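Local atomic coordinates of pyridoxal kinase (Entamoeba histolytica, PDB entry 4S1H), a protein that probably transfers the gamma-phosphate of ATP to pyridoxal, giving pyridoxal 5'-phosphate. Residues A[5-10]-A[33-38]; A[79-84]-A[106-111]; A[23-28]-A[221-226]; A[55-60]-A[87-92]; A[37-42]-A[83-88]. One frame throughout, in Å; residues are numbered along the deposited sequence.

Contact 1: residues A[5-10]-A[33-38]; sequences VLTISS and SIFVLT
Val5 to Ser9 and Ser33 to Leu37 pair as neighbouring parallel strands, joined through helix 18-28 in a beta-alpha-beta crossover of the central sheet. Five backbone hydrogen bonds tie them. The straightest runs from Ile34 N to Val5 O (2.8 Å, 172° at the hydrogen); Thr7 N gives to Ile34 O, Val36 N to Thr7 O and Ser9 N to Val36 O. Beyond the last paired residues Thr38 N still reaches Ser9 O at 2.8 Å. CA-H groups add weaker contacts, among them Ile8 CA to Val36 O at 3.4 Å.

Apolar packing divides between the two faces of the sheet. On the face of Leu6, Ile8, Ile34 and Val36, Leu6 CD1 lies 3.6 Å from Ile34 CG2 and also touches Val36 CG2, while Ile8 and Val36 stand side by side; helix 57-69 covers this layer with Phe60 and Leu67. On the other face Thr7 CG2 presses on Phe35 CD2 at 3.3 Å. With OG1 anti to the backbone N (chi1 168°), the Thr7 hydroxyl bonds to Asn19 and Tyr222.

Polar side chains on this second face also find partners beyond the strands: Ser33 OG bonds to Ile31 O and Ser9 OG to Tyr83 N. Ser10, which follows strand 5-9, belongs to the pyridoxal 5'-phosphate site, unoccupied by that ligand in this chain. One face is thus apolar, whereas the other mixes Val5, Phe35 and Leu37 with these hydroxyls.

Contact 2: residues A[79-84]-A[106-111]; sequences LVTGYF and VYFLCD. With MG (magnesium ion), chain D.
Water 1 is gripped by both segments: it donates to Gly82 O at 2.7 Å and to Asp111 O at 3.1 Å, and is hydrogen-bonded to Thr81 OG1. It bridges the two segments beside Gly82 and Asp111. Along the parallel strands four backbone bonds hold them, Leu79 N to Tyr107 O, Leu109 N to Leu79 O, Thr81 N to Leu109 O and, last, Asp111 N to Thr81 O at 2.9 Å.

Phe108 carries the side-chain packing. Leu79 CD2 sits over one face of its ring in a CH-pi contact, 3.9 Å from the centroid and offset toward the rim, whereas Thr81 OG1 meets the ring edge at CE1, 3.4 Å away.

Asp111 OD1 binds the magnesium ion at 2.0 Å. Four waters and Thr141 O complete the metal's shell; water 2, one of the four, also lies within hydrogen-bonding distance of Asp111 OD2. The strand pair therefore delivers a metal ligand at its C-terminal end.

Helix 216-229 packs on Val80, Leu109 and Asp111, helix 87-100 on Leu79 and Val106, and Leu133 of helix 124-133 on Thr81 and Phe108; strand 5-9 bonds along the other edge of strand 78-81.

Contact 3: residues A[23-28]-A[221-226]; sequences MIILDS and TYILLS
Ile25 meets Tyr222 where helices 18-28 and 216-229 pack nearly parallel, side by side on one face of the central sheet in this ribokinase-like alpha/beta fold. The short helical segments run 9.1 Å apart at a crossing angle of -21°. Ile25 and Tyr222 cross at about a right angle: Ile25 CD1 lies 3.7 Å from Tyr222 CB, and its other branch, CG2, lies against the Tyr222 carbonyl. Ile223 is likewise crossed at about a right angle, its CG1 touching Ile25 CG2 at 4.0 Å.

Leu26 comes to the tyrosine ring on a slant, with CD1 3.9 Å from Tyr222 CD1, and turns CD2 toward Ser226. Tyr222 CG is anti to the carbonyl carbon (chi1 -68°), which starts the ring off beside Leu26 CD1; the phenol OH has its partner in Thr7.

Ser226 OG, lying against Leu26 CD2, is satisfied within its own helix. It donates to Tyr222 O at 2.8 Å, from the face of that carbonyl opposite the one used by Ser226 N.

Contact 4: residues A[55-60]-A[87-92]; sequences VLLNDF and SDLVYE
Leu89 projects from the first turn of helix 87-100 against the first turn of helix 57-69, two neighbouring helices on one side of the alpha/beta sheet. Its two branches part: CD1 touches Val55 O, while CD2 packs against both Phe60 CB at 3.6 Å and Leu57 CA at 3.7 Å. Here the packing is tight, because CD2 meets both the start of the helix backbone and the root of the ring. Phe60 CG is anti to the backbone N (chi1 -178°), and the ring leans past Leu89 to bring CE2 within 3.8 Å of Glu92 CG. That methylene lies at the ring edge, in its plane.

Toward solvent the contact becomes looser and more polar. Leu57 and Asp88 run alongside each other with reversed directions, Leu57 CB lying 3.7 Å from Asp88 OD2, and Leu57 CD1 reaches Glu92 CB at 3.9 Å. Only the aliphatic part of Glu92 takes part; its carboxylate, nearly perpendicular to the Phe60 ring (87°), forms a salt bridge with Arg96 through OE2 and accepts a hydrogen bond from Asn95 at OE1. On this solvent side a water joins the two segments, accepting from Leu57 N at 2.9 Å and donating to Asp88 OD2 at 2.7 Å.

Contact 5: residues A[37-42]-A[83-88]; sequences LTTHLA and YFPSSD
Thr38 OG1 donates to Tyr83 O at 2.8 Å, approaching from above the carbonyl plane (38° out of it). Thr38 CG2 reaches Phe84 CD1 at 3.9 Å, the two side chains crossing at about a right angle, and Pro85 CG rests 3.3 Å from Thr38 O. The next residue, Thr39, offers its methyl to the tyrosine: CG2 lies at the ring edge, 3.7 Å from Tyr83 CE2. With CG2 anti to the carbonyl carbon, Thr39 OG1 (chi1 70°) takes a separate direction and bonds to Tyr11 N.

In the second shell Ser10, a residue of the pyridoxal 5'-phosphate site, touches both Thr39 and Tyr83, which places this contact beside that pocket. Farther along, Ser86 OG donates to Asp88 OD1 at 2.6 Å on its syn side, at the entry to helix 87-100.

The contact thus joins the broken strand 33-41 to the loop between strand 78-81 and helix 87-100, with Phe84 packed against that helix and helix 124-133.

Overall arrangement
Contacts 1 and 2 belong to one sheet, their centres 9 Å apart, with strands 5-9 and 78-81 adjacent: Ile8 O and Gly82 N are 2.9 Å apart. Contact 3 covers one face and contact 4 the other, about 11 Å apart at their nearest atoms. Contact 5 shares Thr38 with contact 1 and Tyr83 with contact 2, and its centre is 9 Å from that of contact 4, to which Thr38 O is linked through Val55 N. The active site gathers at the C-terminal strand ends: the Asp111 side chain lies about 6 Å from ADP, that of Ser10, in the pyridoxal 5'-phosphate site, empty of that ligand here, about 11 Å. Contacts 1, 3, 4 and 5 touch the second subunit.

Contact 1: residues A[5-10]-A[33-38]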
# COMPACT_ATOMS: atom_id res chain seq x y z
N VAL A 5 -6.52 -12.63 1.44
CA VAL A 5 -5.80 -12.30 2.64
C VAL A 5 -6.38 -11.06 3.30
O VAL A 5 -6.75 -10.12 2.60
CB VAL A 5 -4.29 -12.02 2.36
CG1 VAL A 5 -3.52 -11.70 3.63
CG2 VAL A 5 -3.68 -13.21 1.62
N LEU A 6 -6.41 -11.05 4.62
CA LEU A 6 -6.68 -9.83 5.39
C LEU A 6 -5.48 -9.60 6.27
O LEU A 6 -5.05 -10.52 6.99
CB LEU A 6 -7.94 -9.98 6.22
CG LEU A 6 -8.20 -8.97 7.32
CD1 LEU A 6 -8.48 -7.61 6.69
CD2 LEU A 6 -9.37 -9.45 8.18
N THR A 7 -4.94 -8.40 6.17
CA THR A 7 -3.74 -8.06 6.94
C THR A 7 -3.93 -6.73 7.65
O THR A 7 -4.32 -5.70 7.04
CB THR A 7 -2.45 -8.10 6.09
OG1 THR A 7 -1.38 -7.49 6.82
CG2 THR A 7 -2.61 -7.40 4.79
N ILE A 8 -3.68 -6.76 8.93
CA ILE A 8 -3.94 -5.66 9.84
C ILE A 8 -2.62 -5.27 10.46
O ILE A 8 -2.04 -6.03 11.27
CB ILE A 8 -4.96 -6.10 10.94
CG1 ILE A 8 -6.28 -6.57 10.33
CG2 ILE A 8 -5.15 -5.00 11.98
CD1 ILE A 8 -7.24 -7.24 11.30
N SER A 9 -2.09 -4.11 10.11
CA SER A 9 -0.79 -3.69 10.59
C SER A 9 -0.56 -2.21 10.30
O SER A 9 -1.47 -1.51 9.82
CB SER A 9 0.33 -4.55 9.99
OG SER A 9 1.57 -4.30 10.65
N SER A 10 0.62 -1.72 10.60
CA SER A 10 0.93 -0.30 10.56
C SER A 10 1.12 0.21 9.15
O SER A 10 1.29 -0.56 8.21
CB SER A 10 2.21 -0.03 11.34
OG SER A 10 3.24 -0.91 10.88
N SER A 33 -5.50 -8.90 -1.59
CA SER A 33 -5.49 -8.74 -0.13
C SER A 33 -6.20 -7.46 0.32
O SER A 33 -6.25 -6.48 -0.44
CB SER A 33 -4.06 -8.72 0.36
OG SER A 33 -3.38 -9.89 -0.08
N ILE A 34 -6.73 -7.50 1.52
CA ILE A 34 -7.27 -6.36 2.22
C ILE A 34 -6.20 -5.88 3.20
O ILE A 34 -5.69 -6.67 4.00
CB ILE A 34 -8.55 -6.74 2.99
CG1 ILE A 34 -9.62 -7.33 2.06
CG2 ILE A 34 -9.07 -5.54 3.77
CD1 ILE A 34 -10.78 -7.98 2.82
N PHE A 35 -5.90 -4.58 3.17
CA PHE A 35 -4.90 -3.97 4.04
C PHE A 35 -5.55 -2.95 4.97
O PHE A 35 -5.79 -1.78 4.58
CB PHE A 35 -3.76 -3.33 3.24
CG PHE A 35 -3.07 -4.27 2.30
CD1 PHE A 35 -3.54 -4.48 1.00
CD2 PHE A 35 -1.94 -4.98 2.72
CE1 PHE A 35 -2.89 -5.36 0.14
CE2 PHE A 35 -1.28 -5.82 1.83
CZ PHE A 35 -1.77 -6.05 0.57
N VAL A 36 -5.93 -3.39 6.15
CA VAL A 36 -6.50 -2.53 7.15
C VAL A 36 -5.35 -1.93 7.95
O VAL A 36 -4.51 -2.64 8.49
CB VAL A 36 -7.49 -3.26 8.07
CG1 VAL A 36 -8.01 -2.31 9.14
CG2 VAL A 36 -8.63 -3.84 7.25
N LEU A 37 -5.29 -0.64 8.04
CA LEU A 37 -4.19 0.07 8.74
C LEU A 37 -4.45 0.27 10.23
O LEU A 37 -5.56 0.50 10.67
CB LEU A 37 -3.93 1.43 8.07
CG LEU A 37 -3.85 1.40 6.54
CD1 LEU A 37 -3.52 2.80 6.05
CD2 LEU A 37 -2.89 0.35 5.99
N THR A 38 -3.39 0.16 11.03
CA THR A 38 -3.49 0.46 12.46
C THR A 38 -2.81 1.80 12.84
O THR A 38 -2.95 2.26 13.98
CB THR A 38 -2.82 -0.61 13.33
OG1 THR A 38 -1.44 -0.69 12.98
CG2 THR A 38 -3.44 -1.96 13.08

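Contact 2: residues A[79-84]-A[106-111]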
# COMPACT_ATOMS: atom_id res chain seq x y z
N LEU A 79 -4.97 -14.77 7.34
CA LEU A 79 -5.00 -13.60 8.15
C LEU A 79 -3.62 -13.31 8.64
O LEU A 79 -2.90 -14.24 8.99
CB LEU A 79 -5.91 -13.85 9.32
CG LEU A 79 -6.13 -12.73 10.30
CD1 LEU A 79 -6.87 -11.57 9.66
CD2 LEU A 79 -6.93 -13.27 11.45
N VAL A 80 -3.24 -12.03 8.64
CA VAL A 80 -1.96 -11.57 9.22
C VAL A 80 -2.22 -10.41 10.11
O VAL A 80 -3.00 -9.50 9.74
CB VAL A 80 -0.93 -11.14 8.17
CG1 VAL A 80 0.35 -10.63 8.82
CG2 VAL A 80 -0.64 -12.26 7.22
N THR A 81 -1.60 -10.40 11.27
CA THR A 81 -1.57 -9.23 12.11
C THR A 81 -0.15 -8.84 12.37
O THR A 81 0.76 -9.71 12.46
CB THR A 81 -2.39 -9.40 13.41
OG1 THR A 81 -1.76 -10.40 14.21
CG2 THR A 81 -3.85 -9.80 13.14
N GLY A 82 0.07 -7.53 12.51
CA GLY A 82 1.36 -6.96 12.79
C GLY A 82 1.30 -6.00 13.95
O GLY A 82 0.95 -6.39 15.10
N TYR A 83 1.65 -4.76 13.67
CA TYR A 83 1.80 -3.74 14.70
C TYR A 83 0.46 -3.19 15.13
O TYR A 83 -0.38 -2.89 14.28
CB TYR A 83 2.67 -2.58 14.20
CG TYR A 83 2.82 -1.47 15.20
CD1 TYR A 83 3.78 -1.54 16.21
CD2 TYR A 83 2.01 -0.34 15.14
CE1 TYR A 83 3.92 -0.51 17.14
CE2 TYR A 83 2.14 0.68 16.05
CZ TYR A 83 3.09 0.60 17.04
OH TYR A 83 3.24 1.62 17.94
N PHE A 84 0.27 -3.07 16.45
CA PHE A 84 -0.86 -2.33 17.00
C PHE A 84 -0.35 -1.23 17.94
O PHE A 84 0.52 -1.48 18.78
CB PHE A 84 -1.79 -3.24 17.77
CG PHE A 84 -2.44 -4.29 16.94
CD1 PHE A 84 -3.66 -4.07 16.36
CD2 PHE A 84 -1.86 -5.55 16.84
CE1 PHE A 84 -4.27 -5.06 15.62
CE2 PHE A 84 -2.47 -6.56 16.13
CZ PHE A 84 -3.68 -6.32 15.51
N VAL A 106 -9.19 -20.70 8.24
CA VAL A 106 -8.40 -19.52 7.98
C VAL A 106 -7.06 -19.71 8.68
O VAL A 106 -7.02 -19.94 9.88
CB VAL A 106 -9.11 -18.24 8.48
CG1 VAL A 106 -8.26 -16.99 8.24
CG2 VAL A 106 -10.47 -18.10 7.79
N TYR A 107 -5.99 -19.64 7.92
CA TYR A 107 -4.64 -19.72 8.44
C TYR A 107 -4.20 -18.33 8.95
O TYR A 107 -4.08 -17.38 8.19
CB TYR A 107 -3.70 -20.23 7.34
CG TYR A 107 -2.27 -20.55 7.78
CD1 TYR A 107 -1.92 -21.82 8.26
CD2 TYR A 107 -1.25 -19.61 7.64
CE1 TYR A 107 -0.61 -22.10 8.64
CE2 TYR A 107 0.07 -19.88 8.02
CZ TYR A 107 0.38 -21.14 8.51
OH TYR A 107 1.68 -21.41 8.87
N PHE A 108 -3.96 -18.22 10.26
CA PHE A 108 -3.61 -16.96 10.88
C PHE A 108 -2.15 -16.94 11.29
O PHE A 108 -1.72 -17.72 12.15
CB PHE A 108 -4.56 -16.71 12.05
CG PHE A 108 -4.23 -15.51 12.92
CD1 PHE A 108 -3.55 -14.39 12.44
CD2 PHE A 108 -4.62 -15.53 14.26
CE1 PHE A 108 -3.29 -13.31 13.27
CE2 PHE A 108 -4.39 -14.43 15.06
CZ PHE A 108 -3.73 -13.32 14.57
N LEU A 109 -1.38 -16.09 10.62
CA LEU A 109 -0.01 -15.77 10.99
C LEU A 109 -0.03 -14.51 11.83
O LEU A 109 -0.36 -13.43 11.33
CB LEU A 109 0.85 -15.58 9.74
CG LEU A 109 2.37 -15.39 9.93
CD1 LEU A 109 3.07 -15.57 8.59
CD2 LEU A 109 2.75 -14.05 10.52
N CYS A 110 0.32 -14.62 13.09
CA CYS A 110 0.42 -13.50 14.00
C CYS A 110 1.88 -13.11 14.11
O CYS A 110 2.71 -13.90 14.57
CB CYS A 110 -0.17 -13.84 15.37
SG CYS A 110 -0.12 -12.48 16.55
N ASP A 111 2.21 -11.91 13.67
CA ASP A 111 3.56 -11.39 13.81
C ASP A 111 3.53 -10.36 14.94
O ASP A 111 3.15 -9.22 14.72
CB ASP A 111 3.94 -10.71 12.50
CG ASP A 111 5.38 -10.35 12.42
OD1 ASP A 111 6.19 -10.96 13.14
OD2 ASP A 111 5.73 -9.49 11.55
MG MG D . 8.18 -10.95 13.36
O HOH W 1 0.18 -8.99 15.53
O HOH W 2 8.35 -9.02 12.29
O HOH W 3 8.03 -9.96 15.07
O HOH W 4 8.40 -11.90 11.26
O HOH W 5 10.22 -11.08 13.51

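Contact 3: residues A[23-28]-A[221-226]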
# COMPACT_ATOMS: atom_id res chain seq x y z
N MET A 23 1.91 -4.68 1.34
CA MET A 23 1.33 -4.30 0.04
C MET A 23 2.30 -4.62 -1.08
O MET A 23 1.94 -5.21 -2.10
CB MET A 23 0.95 -2.81 0.03
CG MET A 23 -0.14 -2.41 1.03
SD MET A 23 -0.31 -0.60 1.31
CE MET A 23 -1.38 -0.59 2.73
N ILE A 24 3.55 -4.19 -0.93
CA ILE A 24 4.55 -4.37 -1.95
C ILE A 24 4.72 -5.86 -2.25
O ILE A 24 4.77 -6.26 -3.42
CB ILE A 24 5.91 -3.77 -1.51
CG1 ILE A 24 5.80 -2.25 -1.45
CG2 ILE A 24 7.03 -4.18 -2.48
CD1 ILE A 24 6.90 -1.60 -0.63
N ILE A 25 4.81 -6.67 -1.20
CA ILE A 25 5.12 -8.09 -1.38
C ILE A 25 3.90 -8.85 -1.94
O ILE A 25 4.02 -9.56 -2.95
CB ILE A 25 5.67 -8.72 -0.08
CG1 ILE A 25 6.97 -8.01 0.27
CG2 ILE A 25 5.86 -10.22 -0.28
CD1 ILE A 25 7.42 -8.17 1.71
N LEU A 26 2.76 -8.73 -1.29
CA LEU A 26 1.54 -9.42 -1.74
C LEU A 26 1.10 -8.94 -3.12
O LEU A 26 0.70 -9.76 -3.96
CB LEU A 26 0.42 -9.28 -0.72
CG LEU A 26 0.62 -10.05 0.59
CD1 LEU A 26 -0.32 -9.60 1.69
CD2 LEU A 26 0.51 -11.55 0.40
N ASP A 27 1.22 -7.65 -3.39
CA ASP A 27 0.96 -7.16 -4.77
C ASP A 27 1.90 -7.84 -5.80
O ASP A 27 1.46 -8.31 -6.86
CB ASP A 27 1.07 -5.61 -4.92
CG ASP A 27 -0.01 -4.80 -4.11
OD1 ASP A 27 -1.00 -5.37 -3.59
OD2 ASP A 27 0.16 -3.55 -3.98
N SER A 28 3.20 -7.96 -5.49
CA SER A 28 4.15 -8.55 -6.41
C SER A 28 3.90 -10.06 -6.64
O SER A 28 4.20 -10.57 -7.70
CB SER A 28 5.61 -8.30 -5.97
OG SER A 28 6.29 -9.52 -5.72
N THR A 221 7.86 -11.86 7.12
CA THR A 221 6.51 -12.32 7.35
C THR A 221 5.74 -12.41 6.02
O THR A 221 5.11 -13.45 5.76
CB THR A 221 5.79 -11.35 8.28
OG1 THR A 221 6.32 -11.46 9.61
CG2 THR A 221 4.28 -11.59 8.32
N TYR A 222 5.79 -11.37 5.20
CA TYR A 222 4.97 -11.39 3.96
C TYR A 222 5.54 -12.25 2.85
O TYR A 222 4.79 -12.87 2.11
CB TYR A 222 4.67 -9.97 3.47
CG TYR A 222 3.76 -9.28 4.45
CD1 TYR A 222 2.39 -9.61 4.53
CD2 TYR A 222 4.24 -8.32 5.31
CE1 TYR A 222 1.55 -8.99 5.46
CE2 TYR A 222 3.41 -7.70 6.24
CZ TYR A 222 2.08 -8.05 6.31
OH TYR A 222 1.25 -7.45 7.21
N ILE A 223 6.86 -12.40 2.78
CA ILE A 223 7.43 -13.33 1.79
C ILE A 223 7.10 -14.78 2.21
O ILE A 223 6.65 -15.57 1.38
CB ILE A 223 8.95 -13.15 1.58
CG1 ILE A 223 9.26 -11.73 1.07
CG2 ILE A 223 9.45 -14.17 0.56
CD1 ILE A 223 10.73 -11.36 1.06
N LEU A 224 7.35 -15.09 3.47
CA LEU A 224 6.98 -16.42 4.02
C LEU A 224 5.51 -16.78 3.76
O LEU A 224 5.20 -17.82 3.19
CB LEU A 224 7.26 -16.44 5.52
CG LEU A 224 6.74 -17.65 6.29
CD1 LEU A 224 7.39 -18.91 5.76
CD2 LEU A 224 7.00 -17.43 7.76
N LEU A 225 4.60 -15.85 4.11
CA LEU A 225 3.16 -16.07 3.89
C LEU A 225 2.82 -16.25 2.43
O LEU A 225 2.03 -17.13 2.09
CB LEU A 225 2.36 -14.88 4.40
CG LEU A 225 0.85 -15.03 4.25
CD1 LEU A 225 0.30 -16.02 5.27
CD2 LEU A 225 0.19 -13.66 4.36
N SER A 226 3.41 -15.43 1.54
CA SER A 226 3.14 -15.57 0.11
C SER A 226 3.48 -17.00 -0.36
O SER A 226 2.71 -17.60 -1.07
CB SER A 226 3.91 -14.54 -0.71
OG SER A 226 3.49 -13.24 -0.33

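Contact 4: residues A[55-60]-A[87-92]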
# COMPACT_ATOMS: atom_id res chain seq x y z
N VAL A 55 -4.51 4.64 14.42
CA VAL A 55 -5.90 4.51 14.06
C VAL A 55 -6.79 4.37 15.31
O VAL A 55 -6.43 3.65 16.26
CB VAL A 55 -6.09 3.38 13.03
CG1 VAL A 55 -7.56 3.02 12.83
CG2 VAL A 55 -5.44 3.80 11.70
N LEU A 56 -7.90 5.09 15.34
CA LEU A 56 -8.81 5.08 16.49
C LEU A 56 -9.74 3.88 16.41
O LEU A 56 -10.16 3.45 15.31
CB LEU A 56 -9.64 6.36 16.54
CG LEU A 56 -8.90 7.68 16.69
CD1 LEU A 56 -9.90 8.82 16.55
CD2 LEU A 56 -8.18 7.73 18.03
N LEU A 57 -10.06 3.31 17.58
CA LEU A 57 -10.92 2.15 17.65
C LEU A 57 -12.22 2.31 16.85
O LEU A 57 -12.63 1.38 16.13
CB LEU A 57 -11.29 1.87 19.10
CG LEU A 57 -12.17 0.66 19.39
CD1 LEU A 57 -11.57 -0.62 18.81
CD2 LEU A 57 -12.39 0.56 20.89
N ASN A 58 -12.90 3.45 16.98
CA ASN A 58 -14.19 3.59 16.29
C ASN A 58 -14.06 3.50 14.77
O ASN A 58 -14.91 2.91 14.09
CB ASN A 58 -14.92 4.87 16.73
CG ASN A 58 -14.30 6.13 16.17
OD1 ASN A 58 -13.16 6.48 16.50
ND2 ASN A 58 -15.04 6.82 15.30
N ASP A 59 -12.97 4.06 14.24
CA ASP A 59 -12.68 3.97 12.82
C ASP A 59 -12.33 2.54 12.40
O ASP A 59 -12.78 2.07 11.36
CB ASP A 59 -11.56 4.96 12.42
CG ASP A 59 -12.01 6.42 12.53
OD1 ASP A 59 -13.18 6.72 12.21
OD2 ASP A 59 -11.21 7.27 12.98
N PHE A 60 -11.55 1.84 13.21
CA PHE A 60 -11.24 0.46 12.94
C PHE A 60 -12.52 -0.41 12.88
O PHE A 60 -12.69 -1.22 11.96
CB PHE A 60 -10.24 -0.01 14.02
CG PHE A 60 -9.76 -1.41 13.86
CD1 PHE A 60 -8.77 -1.73 12.94
CD2 PHE A 60 -10.30 -2.43 14.61
CE1 PHE A 60 -8.31 -3.05 12.79
CE2 PHE A 60 -9.83 -3.75 14.50
CZ PHE A 60 -8.85 -4.05 13.59
N SER A 87 -3.95 -1.40 22.90
CA SER A 87 -4.57 -2.68 23.21
C SER A 87 -6.04 -2.77 22.76
O SER A 87 -6.51 -3.86 22.47
CB SER A 87 -4.48 -2.99 24.70
OG SER A 87 -5.04 -1.95 25.44
N ASP A 88 -6.76 -1.67 22.74
CA ASP A 88 -8.17 -1.73 22.29
C ASP A 88 -8.33 -2.36 20.91
O ASP A 88 -9.25 -3.14 20.68
CB ASP A 88 -8.87 -0.36 22.41
CG ASP A 88 -8.16 0.78 21.66
OD1 ASP A 88 -7.11 0.55 21.02
OD2 ASP A 88 -8.65 1.93 21.75
N LEU A 89 -7.40 -2.03 20.01
CA LEU A 89 -7.44 -2.55 18.64
C LEU A 89 -7.09 -4.04 18.66
O LEU A 89 -7.59 -4.80 17.84
CB LEU A 89 -6.48 -1.80 17.71
CG LEU A 89 -6.69 -0.29 17.54
CD1 LEU A 89 -5.52 0.29 16.75
CD2 LEU A 89 -8.02 -0.01 16.89
N VAL A 90 -6.25 -4.47 19.60
CA VAL A 90 -5.91 -5.87 19.68
C VAL A 90 -7.12 -6.69 20.11
O VAL A 90 -7.39 -7.73 19.53
CB VAL A 90 -4.72 -6.12 20.64
CG1 VAL A 90 -4.40 -7.61 20.75
CG2 VAL A 90 -3.48 -5.36 20.17
N TYR A 91 -7.80 -6.24 21.17
CA TYR A 91 -8.97 -6.97 21.67
C TYR A 91 -10.08 -6.99 20.62
O TYR A 91 -10.71 -8.02 20.42
CB TYR A 91 -9.46 -6.43 23.01
CG TYR A 91 -8.51 -6.77 24.15
CD1 TYR A 91 -8.21 -8.07 24.44
CD2 TYR A 91 -7.89 -5.76 24.87
CE1 TYR A 91 -7.33 -8.40 25.47
CE2 TYR A 91 -7.02 -6.07 25.90
CZ TYR A 91 -6.74 -7.39 26.18
OH TYR A 91 -5.86 -7.74 27.18
N GLU A 92 -10.27 -5.89 19.89
CA GLU A 92 -11.26 -5.90 18.81
C GLU A 92 -10.87 -6.86 17.68
O GLU A 92 -11.71 -7.61 17.17
CB GLU A 92 -11.45 -4.52 18.26
CG GLU A 92 -12.49 -4.41 17.14
CD GLU A 92 -13.86 -4.98 17.48
OE1 GLU A 92 -14.22 -5.20 18.68
OE2 GLU A 92 -14.61 -5.20 16.51
O HOH W 6 -8.34 3.89 19.87

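Contact 5: residues A[37-42]-A[83-88]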
# COMPACT_ATOMS: atom_id res chain seq x y z
N LEU A 37 -5.29 -0.64 8.04
CA LEU A 37 -4.19 0.07 8.74
C LEU A 37 -4.45 0.27 10.23
O LEU A 37 -5.56 0.50 10.67
CB LEU A 37 -3.93 1.43 8.07
CG LEU A 37 -3.85 1.40 6.54
CD1 LEU A 37 -3.52 2.80 6.05
CD2 LEU A 37 -2.89 0.35 5.99
N THR A 38 -3.39 0.16 11.03
CA THR A 38 -3.49 0.46 12.46
C THR A 38 -2.81 1.80 12.84
O THR A 38 -2.95 2.26 13.98
CB THR A 38 -2.82 -0.61 13.33
OG1 THR A 38 -1.44 -0.69 12.98
CG2 THR A 38 -3.44 -1.96 13.08
N THR A 39 -2.07 2.38 11.89
CA THR A 39 -1.46 3.73 12.01
C THR A 39 -1.48 4.41 10.65
O THR A 39 -1.60 3.75 9.63
CB THR A 39 0.01 3.70 12.45
OG1 THR A 39 0.86 3.17 11.41
CG2 THR A 39 0.20 2.83 13.70
N HIS A 40 -1.33 5.73 10.68
CA HIS A 40 -1.02 6.52 9.49
C HIS A 40 0.10 7.49 9.87
O HIS A 40 -0.16 8.62 10.29
CB HIS A 40 -2.28 7.23 8.99
CG HIS A 40 -2.08 8.08 7.77
ND1 HIS A 40 -2.85 9.20 7.51
CD2 HIS A 40 -1.20 8.00 6.74
CE1 HIS A 40 -2.47 9.77 6.39
NE2 HIS A 40 -1.48 9.07 5.89
N LEU A 41 1.35 7.04 9.71
CA LEU A 41 2.52 7.83 10.08
C LEU A 41 3.27 8.29 8.84
O LEU A 41 3.23 7.63 7.81
CB LEU A 41 3.48 7.01 10.92
CG LEU A 41 2.83 6.29 12.10
CD1 LEU A 41 3.86 5.44 12.81
CD2 LEU A 41 2.23 7.30 13.06
N ALA A 42 3.99 9.38 8.96
CA ALA A 42 4.81 9.89 7.86
C ALA A 42 5.92 8.94 7.50
O ALA A 42 6.24 8.74 6.35
CB ALA A 42 5.41 11.23 8.24
N TYR A 83 1.65 -4.76 13.67
CA TYR A 83 1.80 -3.74 14.70
C TYR A 83 0.46 -3.19 15.13
O TYR A 83 -0.38 -2.89 14.28
CB TYR A 83 2.67 -2.58 14.20
CG TYR A 83 2.82 -1.47 15.20
CD1 TYR A 83 3.78 -1.54 16.21
CD2 TYR A 83 2.01 -0.34 15.14
CE1 TYR A 83 3.92 -0.51 17.14
CE2 TYR A 83 2.14 0.68 16.05
CZ TYR A 83 3.09 0.60 17.04
OH TYR A 83 3.24 1.62 17.94
N PHE A 84 0.27 -3.07 16.45
CA PHE A 84 -0.86 -2.33 17.00
C PHE A 84 -0.35 -1.23 17.94
O PHE A 84 0.52 -1.48 18.78
CB PHE A 84 -1.79 -3.24 17.77
CG PHE A 84 -2.44 -4.29 16.94
CD1 PHE A 84 -3.66 -4.07 16.36
CD2 PHE A 84 -1.86 -5.55 16.84
CE1 PHE A 84 -4.27 -5.06 15.62
CE2 PHE A 84 -2.47 -6.56 16.13
CZ PHE A 84 -3.68 -6.32 15.51
N PRO A 85 -0.88 -0.02 17.83
CA PRO A 85 -0.45 1.07 18.70
C PRO A 85 -1.10 1.04 20.09
O PRO A 85 -0.58 1.68 21.02
CB PRO A 85 -0.86 2.34 17.92
CG PRO A 85 -2.04 1.92 17.15
CD PRO A 85 -1.79 0.49 16.77
N SER A 86 -2.19 0.29 20.24
CA SER A 86 -2.99 0.30 21.46
C SER A 86 -3.72 -1.01 21.64
O SER A 86 -4.06 -1.68 20.65
CB SER A 86 -4.00 1.47 21.43
OG SER A 86 -4.77 1.47 20.23
N SER A 87 -3.95 -1.40 22.90
CA SER A 87 -4.57 -2.68 23.21
C SER A 87 -6.04 -2.77 22.76
O SER A 87 -6.51 -3.86 22.47
CB SER A 87 -4.48 -2.99 24.70
OG SER A 87 -5.04 -1.95 25.44
N ASP A 88 -6.76 -1.67 22.74
CA ASP A 88 -8.17 -1.73 22.29
C ASP A 88 -8.33 -2.36 20.91
O ASP A 88 -9.25 -3.14 20.68
CB ASP A 88 -8.87 -0.36 22.41
CG ASP A 88 -8.16 0.78 21.66
OD1 ASP A 88 -7.11 0.55 21.02
OD2 ASP A 88 -8.65 1.93 21.75